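Long-range contacts in CMP-sialic acid transporter 1 (Zea mays, PDB 6I1R), which probably carries CMP-sialic acid from the cytoplasm into the Golgi, as a CMP-sialate:CMP antiporter of the nucleotide-sugar transporter family: residues E42-L46 with Y199-V203; S49-L53 with S190-V196. The protein carries 5 engineered substitutions. One frame throughout, in Å; residues are numbered along the deposited sequence.

Interaction 1 of 2, residues E42-L46 with Y199-V203. With C5P (cytidine-5'-monophosphate), chain D.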
ATOM      1  N   GLU B  42      -5.293   9.238  17.990  1.00 60.63           N
ATOM      2  CA  GLU B  42      -6.182  10.194  18.659  1.00 63.67           C
ATOM      3  C   GLU B  42      -6.545   9.673  20.054  1.00 64.49           C
ATOM      4  O   GLU B  42      -6.538  10.433  21.024  1.00 64.67           O
ATOM      5  CB  GLU B  42      -7.451  10.437  17.837  1.00 65.90           C
ATOM      6  CG  GLU B  42      -7.276  11.457  16.725  1.00 67.33           C
ATOM      7  CD  GLU B  42      -7.023  12.877  17.201  1.00 69.08           C
ATOM      8  OE1 GLU B  42      -8.003  13.633  17.352  1.00 69.39           O
ATOM      9  OE2 GLU B  42      -5.844  13.223  17.417  1.00 70.23           O
ATOM     10  N   LEU B  43      -6.856   8.382  20.146  1.00 64.98           N
ATOM     11  CA  LEU B  43      -7.222   7.767  21.425  1.00 65.47           C
ATOM     12  C   LEU B  43      -6.078   7.961  22.431  1.00 64.36           C
ATOM     13  O   LEU B  43      -6.319   8.255  23.602  1.00 65.35           O
ATOM     14  CB  LEU B  43      -7.533   6.281  21.208  1.00 66.52           C
ATOM     15  CG  LEU B  43      -8.644   5.705  22.086  1.00 67.67           C
ATOM     16  CD1 LEU B  43      -9.996   6.291  21.706  1.00 68.16           C
ATOM     17  CD2 LEU B  43      -8.678   4.187  21.990  1.00 68.15           C
ATOM     18  N   PHE B  44      -4.843   7.810  21.955  1.00 63.22           N
ATOM     19  CA  PHE B  44      -3.641   8.027  22.771  1.00 63.42           C
ATOM     20  C   PHE B  44      -3.603   9.475  23.282  1.00 63.24           C
ATOM     21  O   PHE B  44      -3.334   9.703  24.459  1.00 63.05           O
ATOM     22  CB  PHE B  44      -2.387   7.678  21.962  1.00 64.29           C
ATOM     23  CG  PHE B  44      -1.072   7.993  22.631  1.00 65.20           C
ATOM     24  CD1 PHE B  44      -0.462   7.073  23.470  1.00 65.22           C
ATOM     25  CD2 PHE B  44      -0.431   9.202  22.403  1.00 66.45           C
ATOM     26  CE1 PHE B  44       0.752   7.361  24.076  1.00 65.18           C
ATOM     27  CE2 PHE B  44       0.782   9.489  23.009  1.00 66.58           C
ATOM     28  CZ  PHE B  44       1.372   8.568  23.845  1.00 66.18           C
ATOM     29  N   LYS B  45      -3.870  10.440  22.403  1.00 62.81           N
ATOM     30  CA  LYS B  45      -3.815  11.864  22.765  1.00 62.80           C
ATOM     31  C   LYS B  45      -4.970  12.214  23.712  1.00 62.49           C
ATOM     32  O   LYS B  45      -4.776  12.958  24.678  1.00 63.52           O
ATOM     33  CB  LYS B  45      -3.866  12.744  21.511  1.00 64.28           C
ATOM     34  CG  LYS B  45      -2.597  12.730  20.667  1.00 65.25           C
ATOM     35  CD  LYS B  45      -2.843  12.721  19.170  1.00 65.88           C
ATOM     36  CE  LYS B  45      -2.996  14.097  18.563  1.00 67.43           C
ATOM     37  NZ  LYS B  45      -2.805  14.068  17.093  1.00 68.96           N
ATOM     38  N   LEU B  46      -6.160  11.690  23.422  1.00 59.88           N
ATOM     39  CA  LEU B  46      -7.347  11.956  24.239  1.00 58.44           C
ATOM     40  C   LEU B  46      -7.138  11.420  25.660  1.00 58.76           C
ATOM     41  O   LEU B  46      -7.508  12.082  26.631  1.00 57.23           O
ATOM     42  CB  LEU B  46      -8.572  11.303  23.588  1.00 57.66           C
ATOM     43  CG  LEU B  46      -9.814  11.200  24.474  1.00 55.87           C
ATOM     44  CD1 LEU B  46     -10.310  12.578  24.879  1.00 54.93           C
ATOM     45  CD2 LEU B  46     -10.914  10.419  23.775  1.00 56.67           C
ATOM     46  N   TYR B 199      -9.734  16.329  21.045  1.00 63.64           N
ATOM     47  CA  TYR B 199      -9.419  14.947  20.673  1.00 64.18           C
ATOM     48  C   TYR B 199     -10.614  14.016  20.921  1.00 64.37           C
ATOM     49  O   TYR B 199     -10.608  12.886  20.437  1.00 64.65           O
ATOM     50  CB  TYR B 199      -8.178  14.460  21.429  1.00 65.09           C
ATOM     51  CG  TYR B 199      -6.921  15.246  21.151  1.00 66.57           C
ATOM     52  CD1 TYR B 199      -6.617  15.690  19.873  1.00 66.93           C
ATOM     53  CD2 TYR B 199      -6.019  15.536  22.164  1.00 67.18           C
ATOM     54  CE1 TYR B 199      -5.463  16.410  19.610  1.00 67.08           C
ATOM     55  CE2 TYR B 199      -4.859  16.253  21.919  1.00 66.15           C
ATOM     56  CZ  TYR B 199      -4.579  16.689  20.636  1.00 66.77           C
ATOM     57  OH  TYR B 199      -3.439  17.393  20.379  1.00 68.63           O
ATOM     58  N   THR B 200     -11.621  14.465  21.668  1.00 64.63           N
ATOM     59  CA  THR B 200     -12.858  13.691  21.803  1.00 64.64           C
ATOM     60  C   THR B 200     -13.580  13.678  20.450  1.00 64.95           C
ATOM     61  O   THR B 200     -13.925  12.615  19.932  1.00 65.26           O
ATOM     62  CB  THR B 200     -13.738  14.233  22.939  1.00 64.12           C
ATOM     63  OG1 THR B 200     -13.122  13.854  24.169  1.00 64.10           O
ATOM     64  CG2 THR B 200     -15.157  13.708  22.908  1.00 64.61           C
ATOM     65  N   PHE B 201     -13.777  14.861  19.878  1.00 65.19           N
ATOM     66  CA  PHE B 201     -14.460  14.993  18.592  1.00 65.62           C
ATOM     67  C   PHE B 201     -13.656  14.282  17.495  1.00 65.66           C
ATOM     68  O   PHE B 201     -14.237  13.681  16.591  1.00 66.83           O
ATOM     69  CB  PHE B 201     -14.703  16.468  18.263  1.00 66.34           C
ATOM     70  CG  PHE B 201     -15.800  17.109  19.075  1.00 67.23           C
ATOM     71  CD1 PHE B 201     -17.107  16.655  18.980  1.00 68.12           C
ATOM     72  CD2 PHE B 201     -15.529  18.165  19.933  1.00 68.60           C
ATOM     73  CE1 PHE B 201     -18.119  17.241  19.727  1.00 68.59           C
ATOM     74  CE2 PHE B 201     -16.544  18.751  20.675  1.00 69.76           C
ATOM     75  CZ  PHE B 201     -17.836  18.289  20.571  1.00 69.38           C
ATOM     76  N   GLY B 202     -12.329  14.342  17.585  1.00 64.54           N
ATOM     77  CA  GLY B 202     -11.458  13.624  16.654  1.00 63.33           C
ATOM     78  C   GLY B 202     -11.666  12.119  16.726  1.00 63.03           C
ATOM     79  O   GLY B 202     -11.768  11.456  15.693  1.00 62.08           O
ATOM     80  N   VAL B 203     -11.726  11.582  17.944  1.00 62.61           N
ATOM     81  CA  VAL B 203     -12.009  10.158  18.150  1.00 62.58           C
ATOM     82  C   VAL B 203     -13.371   9.834  17.522  1.00 61.44           C
ATOM     83  O   VAL B 203     -13.480   8.906  16.727  1.00 59.13           O
ATOM     84  CB  VAL B 203     -11.956   9.772  19.644  1.00 62.91           C
ATOM     85  CG1 VAL B 203     -12.781   8.532  19.960  1.00 62.77           C
ATOM     86  CG2 VAL B 203     -10.523   9.585  20.119  1.00 63.65           C
TER
HETATM   87  O3P C5P D 401      -5.492  14.293  14.449  1.00137.94           O
HETATM   88  P   C5P D 401      -6.129  14.320  13.081  1.00137.67           P
HETATM   89  O1P C5P D 401      -5.870  15.585  12.299  1.00137.21           O
HETATM   90  O2P C5P D 401      -5.954  13.049  12.286  1.00137.89           O
HETATM   91  O5' C5P D 401      -7.709  14.372  13.390  1.00134.90           O
HETATM   92  C5' C5P D 401      -8.560  13.297  12.998  1.00131.16           C
HETATM   93  C4' C5P D 401      -9.615  13.813  12.029  1.00129.83           C
HETATM   94  O4' C5P D 401      -9.148  13.667  10.685  1.00130.63           O
HETATM   95  C3' C5P D 401     -10.915  13.033  12.160  1.00128.99           C
HETATM   96  O3' C5P D 401     -11.960  13.905  12.610  1.00126.82           O
HETATM   97  C2' C5P D 401     -11.193  12.439  10.785  1.00129.70           C
HETATM   98  O2' C5P D 401     -12.438  12.883  10.230  1.00129.72           O
HETATM   99  C1' C5P D 401     -10.046  12.885   9.892  1.00130.59           C
HETATM  100  N1  C5P D 401      -9.350  11.712   9.357  1.00131.32           N
HETATM  101  C2  C5P D 401      -9.984  10.895   8.399  1.00131.00           C
HETATM  102  N3  C5P D 401      -9.349   9.812   7.901  1.00130.61           N
HETATM  103  C4  C5P D 401      -8.102   9.502   8.318  1.00130.84           C
HETATM  104  C5  C5P D 401      -7.466  10.299   9.263  1.00131.35           C
HETATM  105  C6  C5P D 401      -8.117  11.414   9.776  1.00131.55           C
HETATM  106  O2  C5P D 401     -11.138  11.175   8.007  1.00131.06           O
HETATM  107  N4  C5P D 401      -7.471   8.413   7.815  1.00130.89           N
HETATM  108  O   HOH W   1      -2.945  16.838  17.179  1.00 32.52           O
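Part of the nucleotide pocket of the transporter is built here, where helices 37-59 and 191-216 pack nearly antiparallel: the axes of the two segments approach to 8.9 Å, with N-to-C directions 153° apart. Glu42, Lys45 and Gly202 all belong to the CMP site. Lys45 NZ forms a salt bridge with Glu42 OE2 at 3.2 Å, one helical turn apart, and both side chains end near the phosphate: Glu42 OE2 lies 3.2 Å from O3P of the nucleotide and Lys45 NZ 3.8 Å from the same oxygen. Lys45 CB sits 3.8 Å from the centroid of the Tyr199 ring, over its face, in a CH-pi contact, and a water joins Lys45 NZ (2.8 Å) to Tyr199 OH (3.3 Å). Gly202 leaves room for the Glu42 carboxylate: OE1 is 3.5 Å from Gly202 CA, and an ideal CB would be only 2.1 Å from OE1 in this conformation. Behind the polar end, Val203 CG2 meets Leu43 CD1 at 3.7 Å and Leu46 CD2 at 3.8 Å. No hydrogen bond runs directly between the segments; an apolar helix seam with charged residues at its ligand-facing edge lines the CMP pocket of this nucleotide-sugar transporter, Glu42 and Lys45 by the phosphate, Gly202 by the ribose.

Interaction 2 of 2, residues S49-L53 with S190-V196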
ATOM      1  N   SER B  49      -4.204  13.272  27.505  1.00 68.74           N
ATOM      2  CA  SER B  49      -4.631  14.613  27.906  1.00 70.75           C
ATOM      3  C   SER B  49      -5.548  14.517  29.132  1.00 72.11           C
ATOM      4  O   SER B  49      -5.352  15.226  30.121  1.00 74.31           O
ATOM      5  CB  SER B  49      -5.301  15.331  26.763  1.00 70.88           C
ATOM      6  OG  SER B  49      -4.395  15.510  25.685  1.00 70.22           O
ATOM      7  N   GLY B  50      -6.532  13.623  29.055  1.00 72.50           N
ATOM      8  CA  GLY B  50      -7.427  13.347  30.175  1.00 72.91           C
ATOM      9  C   GLY B  50      -6.662  12.995  31.441  1.00 72.68           C
ATOM     10  O   GLY B  50      -7.007  13.462  32.528  1.00 72.03           O
ATOM     11  N   PHE B  51      -5.619  12.181  31.301  1.00 73.35           N
ATOM     12  CA  PHE B  51      -4.785  11.810  32.442  1.00 73.18           C
ATOM     13  C   PHE B  51      -4.188  13.070  33.078  1.00 71.31           C
ATOM     14  O   PHE B  51      -4.298  13.263  34.285  1.00 73.71           O
ATOM     15  CB  PHE B  51      -3.667  10.846  32.035  1.00 74.67           C
ATOM     16  CG  PHE B  51      -2.663  10.580  33.128  1.00 76.66           C
ATOM     17  CD1 PHE B  51      -2.906   9.617  34.097  1.00 77.45           C
ATOM     18  CD2 PHE B  51      -1.483  11.306  33.203  1.00 77.95           C
ATOM     19  CE1 PHE B  51      -1.988   9.380  35.108  1.00 77.96           C
ATOM     20  CE2 PHE B  51      -0.567  11.070  34.217  1.00 78.33           C
ATOM     21  CZ  PHE B  51      -0.820  10.106  35.167  1.00 78.07           C
ATOM     22  N   PHE B  52      -3.559  13.912  32.261  1.00 69.11           N
ATOM     23  CA  PHE B  52      -2.907  15.117  32.771  1.00 67.41           C
ATOM     24  C   PHE B  52      -3.955  16.110  33.289  1.00 64.60           C
ATOM     25  O   PHE B  52      -3.671  16.847  34.227  1.00 63.44           O
ATOM     26  CB  PHE B  52      -2.017  15.765  31.706  1.00 68.59           C
ATOM     27  CG  PHE B  52      -0.764  15.001  31.359  1.00 69.57           C
ATOM     28  CD1 PHE B  52      -0.031  14.339  32.334  1.00 70.94           C
ATOM     29  CD2 PHE B  52      -0.297  14.968  30.054  1.00 71.57           C
ATOM     30  CE1 PHE B  52       1.122  13.643  32.006  1.00 72.13           C
ATOM     31  CE2 PHE B  52       0.859  14.274  29.728  1.00 72.00           C
ATOM     32  CZ  PHE B  52       1.567  13.613  30.705  1.00 71.91           C
ATOM     33  N   LEU B  53      -5.148  16.133  32.698  1.00 64.15           N
ATOM     34  CA  LEU B  53      -6.215  16.999  33.210  1.00 65.28           C
ATOM     35  C   LEU B  53      -6.591  16.548  34.628  1.00 65.73           C
ATOM     36  O   LEU B  53      -6.630  17.363  35.548  1.00 64.02           O
ATOM     37  CB  LEU B  53      -7.423  16.950  32.268  1.00 64.53           C
ATOM     38  CG  LEU B  53      -8.592  17.862  32.641  1.00 63.70           C
ATOM     39  CD1 LEU B  53      -8.135  19.305  32.800  1.00 63.51           C
ATOM     40  CD2 LEU B  53      -9.704  17.766  31.608  1.00 63.80           C
ATOM     41  N   SER B 190      -7.226  25.445  30.339  1.00 72.25           N
ATOM     42  CA  SER B 190      -6.127  24.494  30.495  1.00 70.97           C
ATOM     43  C   SER B 190      -5.849  23.791  29.161  1.00 69.25           C
ATOM     44  O   SER B 190      -6.774  23.371  28.469  1.00 68.29           O
ATOM     45  CB  SER B 190      -6.434  23.491  31.578  1.00 70.95           C
ATOM     46  OG  SER B 190      -5.333  22.620  31.791  1.00 71.05           O
ATOM     47  N   LEU B 191      -4.568  23.648  28.828  1.00 69.56           N
ATOM     48  CA  LEU B 191      -4.149  22.946  27.612  1.00 70.15           C
ATOM     49  C   LEU B 191      -4.781  21.548  27.578  1.00 70.28           C
ATOM     50  O   LEU B 191      -5.255  21.098  26.533  1.00 69.40           O
ATOM     51  CB  LEU B 191      -2.618  22.858  27.587  1.00 70.21           C
ATOM     52  CG  LEU B 191      -2.009  22.140  26.382  1.00 70.71           C
ATOM     53  CD1 LEU B 191      -2.409  22.821  25.081  1.00 71.87           C
ATOM     54  CD2 LEU B 191      -0.494  22.068  26.497  1.00 70.93           C
ATOM     55  N   TYR B 192      -4.798  20.887  28.732  1.00 69.90           N
ATOM     56  CA  TYR B 192      -5.221  19.492  28.829  1.00 70.17           C
ATOM     57  C   TYR B 192      -6.744  19.378  28.669  1.00 69.17           C
ATOM     58  O   TYR B 192      -7.230  18.352  28.197  1.00 68.92           O
ATOM     59  CB  TYR B 192      -4.747  18.886  30.153  1.00 70.57           C
ATOM     60  CG  TYR B 192      -3.267  19.025  30.411  1.00 70.47           C
ATOM     61  CD1 TYR B 192      -2.336  18.586  29.482  1.00 70.27           C
ATOM     62  CD2 TYR B 192      -2.792  19.594  31.583  1.00 70.87           C
ATOM     63  CE1 TYR B 192      -0.975  18.710  29.709  1.00 70.70           C
ATOM     64  CE2 TYR B 192      -1.434  19.725  31.825  1.00 71.39           C
ATOM     65  CZ  TYR B 192      -0.521  19.282  30.884  1.00 71.51           C
ATOM     66  OH  TYR B 192       0.820  19.406  31.112  1.00 72.94           O
ATOM     67  N   TRP B 193      -7.491  20.409  29.061  1.00 68.34           N
ATOM     68  CA  TRP B 193      -8.951  20.413  28.880  1.00 67.50           C
ATOM     69  C   TRP B 193      -9.299  20.768  27.428  1.00 67.36           C
ATOM     70  O   TRP B 193     -10.292  20.275  26.888  1.00 68.69           O
ATOM     71  CB  TRP B 193      -9.628  21.360  29.882  1.00 66.52           C
ATOM     72  CG  TRP B 193     -11.059  21.677  29.565  1.00 65.96           C
ATOM     73  CD1 TRP B 193     -11.581  22.912  29.305  1.00 65.62           C
ATOM     74  CD2 TRP B 193     -12.156  20.750  29.460  1.00 66.38           C
ATOM     75  NE1 TRP B 193     -12.923  22.819  29.055  1.00 65.23           N
ATOM     76  CE2 TRP B 193     -13.305  21.506  29.139  1.00 65.55           C
ATOM     77  CE3 TRP B 193     -12.282  19.363  29.607  1.00 66.74           C
ATOM     78  CZ2 TRP B 193     -14.557  20.918  28.965  1.00 65.65           C
ATOM     79  CZ3 TRP B 193     -13.520  18.783  29.433  1.00 65.99           C
ATOM     80  CH2 TRP B 193     -14.641  19.552  29.117  1.00 66.08           C
ATOM     81  N   GLN B 194      -8.489  21.619  26.803  1.00 65.69           N
ATOM     82  CA  GLN B 194      -8.693  21.974  25.398  1.00 64.10           C
ATOM     83  C   GLN B 194      -8.410  20.739  24.532  1.00 64.15           C
ATOM     84  O   GLN B 194      -9.189  20.409  23.631  1.00 65.29           O
ATOM     85  CB  GLN B 194      -7.828  23.181  25.029  1.00 62.53           C
ATOM     86  CG  GLN B 194      -8.266  24.465  25.726  1.00 61.96           C
ATOM     87  CD  GLN B 194      -7.382  25.648  25.417  1.00 61.74           C
ATOM     88  OE1 GLN B 194      -6.156  25.556  25.434  1.00 60.41           O
ATOM     89  NE2 GLN B 194      -8.003  26.786  25.152  1.00 62.21           N
ATOM     90  N   ASN B 195      -7.313  20.049  24.832  1.00 62.59           N
ATOM     91  CA  ASN B 195      -6.981  18.785  24.177  1.00 61.37           C
ATOM     92  C   ASN B 195      -8.139  17.791  24.333  1.00 61.07           C
ATOM     93  O   ASN B 195      -8.555  17.173  23.357  1.00 60.80           O
ATOM     94  CB  ASN B 195      -5.695  18.171  24.738  1.00 61.68           C
ATOM     95  CG  ASN B 195      -4.445  18.935  24.357  1.00 61.71           C
ATOM     96  OD1 ASN B 195      -4.490  19.837  23.525  1.00 63.82           O
ATOM     97  ND2 ASN B 195      -3.324  18.580  24.964  1.00 60.12           N
ATOM     98  N   VAL B 196      -8.651  17.643  25.556  1.00 61.50           N
ATOM     99  CA  VAL B 196      -9.662  16.612  25.847  1.00 60.88           C
ATOM    100  C   VAL B 196     -10.889  16.829  24.951  1.00 60.07           C
ATOM    101  O   VAL B 196     -11.431  15.864  24.420  1.00 58.97           O
ATOM    102  CB  VAL B 196     -10.039  16.578  27.343  1.00 60.77           C
ATOM    103  CG1 VAL B 196     -11.383  15.902  27.585  1.00 61.34           C
ATOM    104  CG2 VAL B 196      -8.957  15.910  28.179  1.00 60.89           C
TER
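Apolar contacts dominate where segment 49-53 crosses the start of helix 191-216, the segment axes 8.2 Å apart at closest approach and 144° apart in direction. Leu53 packs beside the partner helix: its CD2 lies 3.6 Å from Trp193 CE3, at the edge of the indole, and 4.0 Å from Val196 CG2, while Leu53 CB meets Tyr192 CB at 3.9 Å. Val196 CG2 also comes within 3.4 Å of Gly50 N, a close approach to the backbone.

The aromatic part centres on Tyr192. Phe52 CB stands 3.5 Å from the centroid of the Tyr192 ring, almost on its normal, in a CH-pi contact; the two rings themselves meet obliquely, with centroids 5.4 Å apart.

Polar pairing across the segments is limited to one weak hydrogen bond, Asn195 ND2 to Ser49 OG at 3.3 Å. Both residues have stronger partners elsewhere: Ser49 OG bonds to Lys45 O within its own helix, and Asn195 OD1 to Ser251 of helix 234-256. At the N-cap, Ser190 OG binds Glu56.

Cohesion between these segments therefore comes mainly from the fit of aliphatic and aromatic surfaces, while Ser49 OG and Asn195 OD1 have their stronger hydrogen bonds outside the two segments.

In the fold
Interactions 1 and 2 are successive levels of one seam between helices 37-59 and 191-216, their centres about 11 Å apart. Because the helices run in opposite senses, moving on from 42-46 to 49-53 means moving back from 199-203 to 190-196, so interaction 2 nests inside the chain loop closed by interaction 1. The two levels touch directly: Leu46 CD1 lies 3.5 Å from Val196 O, and Tyr199 CE2 lies 3.9 Å from Ser49 OG. Helix 234-256 backs both, with Leu248 touching Lys45 and Tyr199 as well as Ser49 and Asn195. Interaction 1 contributes pocket residues, whereas at interaction 2 the Asn195 side chain remains about 11 Å from the bound CMP.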